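Local coordinates for agmatinase (Deinococcus radiodurans, PDB 1WOH), which probably hydrolyses agmatine to putrescine and urea, using two manganese ions per subunit, at residues G119-S124 with Q141-L146; D229-D234 with P239-P244; D150-N153 with N159-P162. One frame throughout, in Å; residues are numbered along the deposited sequence.

How the contacts relate
Contacts 1 and 2, with centres about 10 Å apart, join in one metal site after strands 114-118, 137-142 and 223-229 of the parallel sheet, the last two adjacent. Together they supply the manganese ligands His121, Asp143, His145, Asp229 and Asp231, and Asp147, just past 141-146, completes the set; no metal is bound to this chain in the model. Asp143 OD1 stands 3.0 Å from Asp229 OD2, and a probable hydrogen bond of 3.0 Å between Leu142 O and Asp229 N joins the strands. Contact 3 lies nearer the surface, its centre about 11 Å from that of contact 1, with Pro162 CB packed 3.4 Å from His121 O. Nearest atoms of contacts 2 and 3 are about 6 Å apart.

Contact 1: residues G119-S124 with Q141-L146; sequences GDHSVS and QLDAHL
His121 and Asp143 approach from opposite directions until OD2 of the aspartate stands at the edge of the imidazole, near its plane, 3.0 Å from His121 CE1. The carboxylate is turned only 23° from the ring. Although His121 ND1 is 3.2 Å from Asp143 OD2, the angle is too poor for a hydrogen bond, and ND1 bonds weakly to Asp229 OD2 instead: the two groups are neighbours because both are ligands of the first manganese ion, which is not bound to this chain in the model. The second-shell residue Gln141 braces this tight, buried side. Its NE2 donates to Asp143 OD2 at 3.0 Å, from above the carboxylate plane, and almost straight to Leu146 O at 3.1 Å, while its OE1 bonds to Thr178. With CG anti to the backbone N (chi1 -154°), Asp143 also brings OD1 within 2.9 Å of His145 N, closing an Asx turn, so each carboxylate oxygen is held. An alanine in place of Asp143 would probably deprive both manganese ions of a shared ligand and leave Gln141 NE2 and His145 N without an acceptor. The looser side is at His145, partly exposed and making no contact with 119-124, though it is a ligand of the second manganese ion. On the other segment, Asp120 OD1 takes Ser122 N and Ser122 OG, each at 2.7 Å. Beyond the contact, His121 NE2 bonds to Ser227 OG, the ring meets Phe163 of helix 162-169 at a steep angle, and Val273 of strand 266-273 also touches it, while Gln141 lies against strand 173-181.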
loop_
_atom_site.group_PDB
_atom_site.type_symbol
_atom_site.label_atom_id
_atom_site.label_comp_id
_atom_site.label_asym_id
_atom_site.label_seq_id
_atom_site.Cartn_x
_atom_site.Cartn_y
_atom_site.Cartn_z
ATOM N N GLY A 119 6.130 -7.480 -19.527
ATOM C CA GLY A 119 7.352 -7.085 -20.210
ATOM C C GLY A 119 7.326 -5.633 -20.649
ATOM O O GLY A 119 6.260 -5.125 -20.995
ATOM N N ASP A 120 8.473 -4.951 -20.629
ATOM C CA ASP A 120 8.490 -3.562 -21.068
ATOM C C ASP A 120 8.358 -3.578 -22.582
ATOM O O ASP A 120 8.457 -4.631 -23.200
ATOM C CB ASP A 120 9.761 -2.818 -20.607
ATOM C CG ASP A 120 11.037 -3.341 -21.246
ATOM O OD1 ASP A 120 11.096 -3.450 -22.494
ATOM O OD2 ASP A 120 11.992 -3.622 -20.487
ATOM N N HIS A 121 8.130 -2.422 -23.186
ATOM C CA HIS A 121 7.922 -2.395 -24.630
ATOM C C HIS A 121 9.070 -2.884 -25.509
ATOM O O HIS A 121 8.858 -3.242 -26.675
ATOM C CB HIS A 121 7.487 -1.000 -25.079
ATOM C CG HIS A 121 6.516 -1.025 -26.217
ATOM N ND1 HIS A 121 5.624 -0.004 -26.465
ATOM C CD2 HIS A 121 6.262 -1.981 -27.144
ATOM C CE1 HIS A 121 4.858 -0.333 -27.493
ATOM N NE2 HIS A 121 5.223 -1.527 -27.922
ATOM N N SER A 122 10.280 -2.924 -24.968
ATOM C CA SER A 122 11.406 -3.375 -25.770
ATOM C C SER A 122 11.205 -4.805 -26.270
ATOM O O SER A 122 11.821 -5.206 -27.257
ATOM C CB SER A 122 12.711 -3.293 -24.973
ATOM O OG SER A 122 12.911 -4.457 -24.187
ATOM N N VAL A 123 10.343 -5.575 -25.607
ATOM C CA VAL A 123 10.121 -6.954 -26.033
ATOM C C VAL A 123 9.448 -7.060 -27.409
ATOM O O VAL A 123 9.531 -8.107 -28.060
ATOM C CB VAL A 123 9.284 -7.750 -24.996
ATOM C CG1 VAL A 123 9.972 -7.714 -23.633
ATOM C CG2 VAL A 123 7.871 -7.193 -24.916
ATOM N N SER A 124 8.791 -5.992 -27.854
ATOM C CA SER A 124 8.118 -6.007 -29.155
ATOM C C SER A 124 9.107 -6.237 -30.295
ATOM O O SER A 124 8.747 -6.801 -31.325
ATOM C CB SER A 124 7.371 -4.695 -29.405
ATOM O OG SER A 124 6.335 -4.504 -28.461
ATOM N N GLN A 141 -0.357 0.116 -33.439
ATOM C CA GLN A 141 0.191 0.369 -32.115
ATOM C C GLN A 141 -0.604 1.359 -31.264
ATOM O O GLN A 141 -0.805 2.507 -31.672
ATOM C CB GLN A 141 1.635 0.874 -32.315
ATOM C CG GLN A 141 2.290 1.560 -31.137
ATOM C CD GLN A 141 3.570 2.299 -31.531
ATOM O OE1 GLN A 141 3.890 2.433 -32.719
ATOM N NE2 GLN A 141 4.297 2.798 -30.534
ATOM N N LEU A 142 -1.068 0.912 -30.095
ATOM C CA LEU A 142 -1.783 1.798 -29.169
ATOM C C LEU A 142 -0.674 2.202 -28.207
ATOM O O LEU A 142 -0.012 1.342 -27.631
ATOM C CB LEU A 142 -2.887 1.055 -28.416
ATOM C CG LEU A 142 -4.086 0.560 -29.233
ATOM C CD1 LEU A 142 -5.151 0.063 -28.281
ATOM C CD2 LEU A 142 -4.652 1.680 -30.084
ATOM N N ASP A 143 -0.475 3.496 -28.011
ATOM C CA ASP A 143 0.656 3.917 -27.189
ATOM C C ASP A 143 0.624 5.418 -26.953
ATOM O O ASP A 143 0.164 6.178 -27.809
ATOM C CB ASP A 143 1.934 3.574 -27.975
ATOM C CG ASP A 143 3.143 3.339 -27.101
ATOM O OD1 ASP A 143 3.247 3.952 -26.019
ATOM O OD2 ASP A 143 4.012 2.541 -27.525
ATOM N N ALA A 144 1.120 5.851 -25.800
ATOM C CA ALA A 144 1.203 7.273 -25.511
ATOM C C ALA A 144 2.505 7.769 -26.142
ATOM O O ALA A 144 2.665 8.954 -26.406
ATOM C CB ALA A 144 1.246 7.508 -24.005
ATOM N N HIS A 145 3.435 6.847 -26.374
ATOM C CA HIS A 145 4.734 7.211 -26.935
ATOM C C HIS A 145 4.996 6.564 -28.296
ATOM O O HIS A 145 4.491 5.484 -28.588
ATOM C CB HIS A 145 5.839 6.828 -25.935
ATOM C CG HIS A 145 5.573 7.301 -24.536
ATOM N ND1 HIS A 145 5.215 6.446 -23.514
ATOM C CD2 HIS A 145 5.581 8.544 -23.999
ATOM C CE1 HIS A 145 5.015 7.142 -22.409
ATOM N NE2 HIS A 145 5.230 8.418 -22.676
ATOM N N LEU A 146 5.789 7.228 -29.135
ATOM C CA LEU A 146 6.075 6.693 -30.463
ATOM C C LEU A 146 6.972 5.451 -30.441
ATOM O O LEU A 146 6.753 4.510 -31.200
ATOM C CB LEU A 146 6.703 7.774 -31.346
ATOM C CG LEU A 146 6.914 7.390 -32.815
ATOM C CD1 LEU A 146 5.572 7.109 -33.485
ATOM C CD2 LEU A 146 7.637 8.516 -33.526
#

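Contact 2: residues D229-D234 with P239-P244; sequences DVDGFD and PGTSSP
Thr241 lays its side chain over Val230 and the CB of Asp231. Its CB is 3.8 Å from Val230 CG2, the two side chains sliding past each other in opposite directions, and its methyl CG2 is 3.8 Å from Asp231 CB. Threonine suits the place by being two-natured: the methyl packs on carbon, while OG1, anti to the backbone N (chi1 -168°), turns to polar partners. One of these is Glu274 O; another is a water that links the two segments. That water donates to Thr241 OG1 at 2.6 Å and to Asp231 OD2 at 3.1 Å, and accepts from Ser243 N at 2.9 Å, so it bridges the carboxylate of Asp231 to the hydroxyl of Thr241 and the backbone of Ser243. Ser243 O, by contrast, is buried here with no partner in the model. The other oxygen of Asp231, OD1, bonds to Ala144 N, which helps to fix the carboxylate of a ligand of the second manganese ion. Asp229, which binds both ions in this protein, also holds the turn that follows it: its OD1 accepts from Asp231 N at 2.9 Å with an angle of 166°, an Asx turn, and its carbonyl oxygen receives Gly232 N in the short 3-10 segment. An inverse gamma turn centred on Gly240 bends the other segment. Both segments belong to the loop that leads from strand 223-229 to helix 251-264. Val230 reaches Leu272 of strand 266-273 and Met289 of helix 284-302, Phe233 packs on Leu292 of that helix, and Pro244 meets Leu287 of a second subunit.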
loop_
_atom_site.group_PDB
_atom_site.type_symbol
_atom_site.label_atom_id
_atom_site.label_comp_id
_atom_site.label_asym_id
_atom_site.label_seq_id
_atom_site.Cartn_x
_atom_site.Cartn_y
_atom_site.Cartn_z
ATOM N N ASP A 229 0.372 -0.967 -25.766
ATOM C CA ASP A 229 1.135 -0.474 -24.624
ATOM C C ASP A 229 0.030 0.078 -23.715
ATOM O O ASP A 229 -0.724 0.964 -24.126
ATOM C CB ASP A 229 2.072 0.653 -25.057
ATOM C CG ASP A 229 2.890 1.213 -23.905
ATOM O OD1 ASP A 229 2.424 1.165 -22.751
ATOM O OD2 ASP A 229 3.998 1.723 -24.162
ATOM N N VAL A 230 -0.090 -0.440 -22.500
ATOM C CA VAL A 230 -1.151 0.027 -21.619
ATOM C C VAL A 230 -1.110 1.521 -21.309
ATOM O O VAL A 230 -2.139 2.089 -20.938
ATOM C CB VAL A 230 -1.196 -0.784 -20.283
ATOM C CG1 VAL A 230 -1.217 -2.275 -20.582
ATOM C CG2 VAL A 230 -0.011 -0.439 -19.396
ATOM N N ASP A 231 0.039 2.182 -21.481
ATOM C CA ASP A 231 0.057 3.610 -21.170
ATOM C C ASP A 231 -0.673 4.421 -22.235
ATOM O O ASP A 231 -0.831 5.643 -22.111
ATOM C CB ASP A 231 1.487 4.151 -20.901
ATOM C CG ASP A 231 2.374 4.196 -22.136
ATOM O OD1 ASP A 231 1.861 4.243 -23.267
ATOM O OD2 ASP A 231 3.614 4.212 -21.949
ATOM N N GLY A 232 -1.136 3.731 -23.276
ATOM C CA GLY A 232 -1.915 4.397 -24.305
ATOM C C GLY A 232 -3.246 4.788 -23.671
ATOM O O GLY A 232 -3.896 5.764 -24.067
ATOM N N PHE A 233 -3.652 4.019 -22.663
ATOM C CA PHE A 233 -4.897 4.287 -21.952
ATOM C C PHE A 233 -4.718 5.371 -20.915
ATOM O O PHE A 233 -3.639 5.549 -20.370
ATOM C CB PHE A 233 -5.412 3.021 -21.267
ATOM C CG PHE A 233 -5.865 1.974 -22.232
ATOM C CD1 PHE A 233 -5.001 0.968 -22.648
ATOM C CD2 PHE A 233 -7.132 2.050 -22.794
ATOM C CE1 PHE A 233 -5.398 0.056 -23.618
ATOM C CE2 PHE A 233 -7.537 1.141 -23.766
ATOM C CZ PHE A 233 -6.668 0.145 -24.180
ATOM N N ASP A 234 -5.794 6.098 -20.639
ATOM C CA ASP A 234 -5.738 7.154 -19.644
ATOM C C ASP A 234 -5.285 6.540 -18.316
ATOM O O ASP A 234 -5.731 5.456 -17.940
ATOM C CB ASP A 234 -7.122 7.791 -19.485
ATOM C CG ASP A 234 -7.072 9.104 -18.729
ATOM O OD1 ASP A 234 -6.890 9.078 -17.498
ATOM O OD2 ASP A 234 -7.198 10.161 -19.375
ATOM N N PRO A 239 -3.702 2.974 -14.212
ATOM C CA PRO A 239 -2.570 3.657 -13.579
ATOM C C PRO A 239 -1.303 2.808 -13.442
ATOM O O PRO A 239 -0.225 3.350 -13.229
ATOM C CB PRO A 239 -3.136 4.061 -12.214
ATOM C CG PRO A 239 -4.033 2.902 -11.892
ATOM C CD PRO A 239 -4.765 2.702 -13.224
ATOM N N GLY A 240 -1.447 1.491 -13.554
ATOM C CA GLY A 240 -0.311 0.591 -13.407
ATOM C C GLY A 240 0.639 0.517 -14.587
ATOM O O GLY A 240 0.643 -0.463 -15.339
ATOM N N THR A 241 1.453 1.553 -14.753
ATOM C CA THR A 241 2.421 1.598 -15.850
ATOM C C THR A 241 3.546 2.563 -15.468
ATOM O O THR A 241 3.328 3.522 -14.731
ATOM C CB THR A 241 1.748 2.033 -17.190
ATOM O OG1 THR A 241 2.651 1.804 -18.278
ATOM C CG2 THR A 241 1.375 3.491 -17.169
ATOM N N SER A 242 4.748 2.309 -15.973
ATOM C CA SER A 242 5.916 3.134 -15.639
ATOM C C SER A 242 5.832 4.631 -15.894
ATOM O O SER A 242 6.082 5.449 -14.990
ATOM C CB SER A 242 7.158 2.606 -16.373
ATOM O OG SER A 242 8.252 3.507 -16.207
ATOM N N SER A 243 5.488 4.996 -17.124
ATOM C CA SER A 243 5.460 6.404 -17.503
ATOM C C SER A 243 4.125 6.880 -18.036
ATOM O O SER A 243 3.948 7.036 -19.239
ATOM C CB SER A 243 6.550 6.667 -18.539
ATOM O OG SER A 243 7.822 6.344 -18.001
ATOM N N PRO A 244 3.176 7.135 -17.137
ATOM C CA PRO A 244 1.832 7.601 -17.499
ATOM C C PRO A 244 1.787 9.014 -18.085
ATOM O O PRO A 244 2.607 9.875 -17.745
ATOM C CB PRO A 244 1.069 7.494 -16.184
ATOM C CG PRO A 244 2.144 7.770 -15.148
ATOM C CD PRO A 244 3.308 6.959 -15.679
HETATM O O HOH W 1 4.621 3.246 -19.220
#

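Contact 3: residues D150-N153 with N159-P162; sequences DTRN and NSSP
The guanidinium of Arg152 and the amide of Asn159 meet with their planes 85° apart, in the long loop that crosses from strand 137-142 to helix 162-169 of the parallel alpha/beta arginase fold. Two acceptors, Asn159 OD1 and Ser160 OG, sit at the edge of the guanidinium around NH2, each 2.8 Å from that nitrogen. Both are tilted to the same side of the guanidinium plane, so the bonds are somewhat bent at the donor. Seen from the asparagine the approach is better aimed: Arg152 NH2 lies in the carbonyl plane, at a C=O...donor angle of 160°. The remaining edge is used as well, NE making a weak bond to Asn153 OD1 and NH1 bonding to Ser90 OG of a third subunit. An arginine fits because its several N-H groups can serve partners on more than one side at once, and its chain bends at chi3 (72°) to bring NH2 to the two acceptors. Before that bend, Arg152 CD already passes 3.4 Å from Ser160 OG, so the arginine chain packs alongside the hydroxyl that NH2 bonds. The amide of Asn159 is divided between two tasks: OD1 faces the arginine, while ND2 bonds to Glu274 OE2, tying this partly exposed loop to the vicinity of the metal site. At the other end Asp150 meets 159-162 through its backbone, while its OD1 makes salt bridges with Lys156 and with Arg165 of helix 162-169. Ser161 precedes that helix at the N-cap position, yet its hydroxyl makes no capping bond; OG bonds instead to Thr149 O and lies 3.3 Å from Asp150 O.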
loop_
_atom_site.group_PDB
_atom_site.type_symbol
_atom_site.label_atom_id
_atom_site.label_comp_id
_atom_site.label_asym_id
_atom_site.label_seq_id
_atom_site.Cartn_x
_atom_site.Cartn_y
_atom_site.Cartn_z
ATOM N N ASP A 150 16.141 5.852 -32.246
ATOM C CA ASP A 150 17.322 5.079 -32.622
ATOM C C ASP A 150 18.117 4.737 -31.357
ATOM O O ASP A 150 18.214 3.571 -30.972
ATOM C CB ASP A 150 18.192 5.875 -33.606
ATOM C CG ASP A 150 19.429 5.108 -34.044
ATOM O OD1 ASP A 150 19.579 3.936 -33.633
ATOM O OD2 ASP A 150 20.251 5.679 -34.800
ATOM N N THR A 151 18.689 5.757 -30.717
ATOM C CA THR A 151 19.450 5.561 -29.485
ATOM C C THR A 151 18.937 6.467 -28.369
ATOM O O THR A 151 18.555 7.617 -28.606
ATOM C CB THR A 151 20.960 5.852 -29.684
ATOM O OG1 THR A 151 21.530 4.865 -30.551
ATOM C CG2 THR A 151 21.687 5.818 -28.359
ATOM N N ARG A 152 18.930 5.931 -27.154
ATOM C CA ARG A 152 18.486 6.658 -25.968
ATOM C C ARG A 152 19.338 6.154 -24.806
ATOM O O ARG A 152 19.553 4.954 -24.663
ATOM C CB ARG A 152 17.009 6.360 -25.675
ATOM C CG ARG A 152 16.352 7.304 -24.668
ATOM C CD ARG A 152 15.193 6.624 -23.946
ATOM N NE ARG A 152 15.680 5.622 -22.995
ATOM C CZ ARG A 152 14.916 4.741 -22.355
ATOM N NH1 ARG A 152 15.475 3.880 -21.513
ATOM N NH2 ARG A 152 13.601 4.705 -22.559
ATOM N N ASN A 153 19.818 7.073 -23.979
ATOM C CA ASN A 153 20.649 6.714 -22.835
ATOM C C ASN A 153 21.740 5.705 -23.183
ATOM O O ASN A 153 21.941 4.720 -22.472
ATOM C CB ASN A 153 19.787 6.175 -21.695
ATOM C CG ASN A 153 18.742 7.172 -21.241
ATOM O OD1 ASN A 153 17.579 7.101 -21.649
ATOM N ND2 ASN A 153 19.154 8.124 -20.408
ATOM N N ASN A 159 13.360 0.624 -24.339
ATOM C CA ASN A 159 11.965 0.495 -24.728
ATOM C C ASN A 159 11.512 1.659 -25.610
ATOM O O ASN A 159 10.342 1.743 -25.989
ATOM C CB ASN A 159 11.056 0.355 -23.494
ATOM C CG ASN A 159 11.122 1.550 -22.555
ATOM O OD1 ASN A 159 12.098 2.302 -22.573
ATOM N ND2 ASN A 159 10.089 1.740 -21.744
ATOM N N SER A 160 12.240 2.553 -25.750
ATOM C CA SER A 160 11.880 3.673 -26.619
ATOM C C SER A 160 12.279 3.385 -28.075
ATOM O O SER A 160 11.997 4.188 -28.969
ATOM C CB SER A 160 12.581 4.958 -26.159
ATOM O OG SER A 160 12.186 5.321 -24.851
ATOM N N SER A 161 12.911 2.235 -28.309
ATOM C CA SER A 161 13.387 1.867 -29.648
ATOM C C SER A 161 12.877 0.568 -30.293
ATOM O O SER A 161 13.325 0.223 -31.387
ATOM C CB SER A 161 14.917 1.765 -29.637
ATOM O OG SER A 161 15.534 2.940 -29.152
ATOM N N PRO A 162 11.928 -0.148 -29.667
ATOM C CA PRO A 162 11.502 -1.393 -30.318
ATOM C C PRO A 162 11.066 -1.382 -31.779
ATOM O O PRO A 162 11.445 -2.276 -32.542
ATOM C CB PRO A 162 10.414 -1.917 -29.383
ATOM C CG PRO A 162 9.815 -0.674 -28.838
ATOM C CD PRO A 162 11.037 0.176 -28.538
#